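Local coordinates for DNA replication and repair protein RecF (Caldanaerobacter subterraneus subsp. tengcongensis, PDB 5Z69) that probably binds single-stranded DNA and acts as an ATP-dependent recombination mediator in the RecFOR pathway of DNA repair, at residues G79-R82 against E88-I91. Sequence-based numbering, arbitrary orientation. Where two conformers were deposited one is given.
Sequences GLVR and EKKI
Gly79 and Ile91 form an antiparallel hydrogen-bonded pair, tied by two nearly straight bonds: Gly79 N gives its hydrogen to Ile91 O, and Ile91 N returns one to Gly79 O at 2.9 Å, with an N-H...O angle of 176°. The same Gly79 O also takes a CA-H...O contact from Lys90 CA, so a single carbonyl bridges two successive residues of 88-91.

Leu80 stands opposite Lys90 as a non-hydrogen-bonded pair, and here side chains carry much of the contact. The two lie alongside each other and point the same way, Leu80 CD2 resting 3.8 Å from Lys90 CG. The other leucine methyl, CD1, meets Glu88, with Leu80 CD1 3.6 Å from Glu88 OE1. Glu88 arrives there because its CG is anti to the backbone N and the chain runs on extended, bringing OE1 obliquely against the leucine methyls although its CB starts away from 79-82. The other oxygen, OE2, is held by a salt bridge to Lys11 on the adjoining strand 9-16.

Val81 restores the hydrogen-bonded pattern, facing Lys89. Val81 N reaches Lys89 O at 2.9 Å, its donor tilted out of the carbonyl plane, while the return bond from Lys89 N to Val81 O is 2.8 Å long but more bent, at 151°. On the face shared with Ile91, Val81 CG2 lies 3.9 Å from Lys89 CB, and Val81 CG1 approaches Ile91 CD1 at 4.3 Å. Phe120 packs against both Val81 and Ile91. The Lys89 chain bends at chi3, and its NZ hydrogen-bonds His119.

The 150° angle between the strand directions and the alternating pair types mark a twisted antiparallel pair; the short connection between strands 74-83 and 86-96 makes it a beta hairpin, within the antiparallel sheet of this P-loop ATPase.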
loop_
_atom_site.group_PDB
_atom_site.type_symbol
_atom_site.label_atom_id
_atom_site.label_comp_id
_atom_site.label_asym_id
_atom_site.label_seq_id
_atom_site.Cartn_x
_atom_site.Cartn_y
_atom_site.Cartn_z
ATOM N N GLY A 79 -19.318 35.273 13.382
ATOM C CA GLY A 79 -18.381 35.957 12.500
ATOM C C GLY A 79 -19.144 36.731 11.444
ATOM O O GLY A 79 -20.205 36.288 10.973
ATOM N N LEU A 80 -18.607 37.884 11.066
ATOM C CA LEU A 80 -19.126 38.622 9.917
ATOM C C LEU A 80 -18.044 38.550 8.845
ATOM O O LEU A 80 -16.906 38.937 9.064
ATOM C CB LEU A 80 -19.470 40.072 10.276
ATOM C CG LEU A 80 -20.509 40.326 11.404
ATOM C CD1 LEU A 80 -20.720 41.828 11.682
ATOM C CD2 LEU A 80 -21.861 39.684 11.115
ATOM N N VAL A 81 -18.383 38.014 7.691
ATOM C CA VAL A 81 -17.352 37.802 6.688
ATOM C C VAL A 81 -17.739 38.488 5.386
ATOM O O VAL A 81 -18.916 38.728 5.102
ATOM C CB VAL A 81 -17.070 36.278 6.416
ATOM C CG1 VAL A 81 -16.896 35.492 7.724
ATOM C CG2 VAL A 81 -18.153 35.655 5.553
ATOM N N ARG A 82 -16.729 38.854 4.618
ATOM C CA ARG A 82 -16.934 39.347 3.266
ATOM C C ARG A 82 -16.367 38.288 2.322
ATOM O O ARG A 82 -15.377 37.639 2.648
ATOM C CB ARG A 82 -16.258 40.710 3.072
ATOM C CG ARG A 82 -16.397 41.298 1.674
ATOM C CD ARG A 82 -16.051 42.782 1.642
ATOM N NE ARG A 82 -16.454 43.374 0.365
ATOM C CZ ARG A 82 -16.357 44.665 0.062
ATOM N NH1 ARG A 82 -15.857 45.522 0.928
ATOM N NH2 ARG A 82 -16.744 45.092 -1.124
ATOM N N GLU A 88 -21.494 41.222 2.979
ATOM C CA GLU A 88 -21.467 40.721 4.358
ATOM C C GLU A 88 -22.267 39.431 4.509
ATOM O O GLU A 88 -23.368 39.316 3.996
ATOM C CB GLU A 88 -21.979 41.781 5.346
ATOM C CG GLU A 88 -21.796 41.362 6.819
ATOM C CD GLU A 88 -21.844 42.522 7.809
ATOM O OE1 GLU A 88 -22.699 42.493 8.716
ATOM O OE2 GLU A 88 -21.006 43.448 7.712
ATOM N N LYS A 89 -21.686 38.445 5.179
ATOM C CA LYS A 89 -22.406 37.216 5.484
ATOM C C LYS A 89 -22.201 36.919 6.961
ATOM O O LYS A 89 -21.062 36.899 7.459
ATOM C CB LYS A 89 -21.933 36.045 4.609
ATOM C CG LYS A 89 -22.423 34.653 5.073
ATOM C CD LYS A 89 -21.934 33.531 4.132
ATOM C CE LYS A 89 -22.776 33.505 2.856
ATOM N NZ LYS A 89 -22.220 32.578 1.827
ATOM N N LYS A 90 -23.313 36.748 7.667
ATOM C CA LYS A 90 -23.264 36.438 9.093
ATOM C C LYS A 90 -23.224 34.935 9.301
ATOM O O LYS A 90 -24.075 34.201 8.793
ATOM C CB LYS A 90 -24.474 37.055 9.842
ATOM C CG LYS A 90 -24.368 36.884 11.390
ATOM C CD LYS A 90 -25.714 37.097 12.135
ATOM C CE LYS A 90 -26.325 38.436 11.849
ATOM N NZ LYS A 90 -27.593 38.623 12.628
ATOM N N ILE A 91 -22.230 34.463 10.039
ATOM C CA ILE A 91 -22.146 33.043 10.317
ATOM C C ILE A 91 -22.145 32.833 11.811
ATOM O O ILE A 91 -21.246 33.307 12.521
ATOM C CB ILE A 91 -20.861 32.405 9.706
ATOM C CG1 ILE A 91 -20.785 32.661 8.192
ATOM C CG2 ILE A 91 -20.776 30.883 10.043
ATOM C CD1 ILE A 91 -19.497 32.021 7.571
#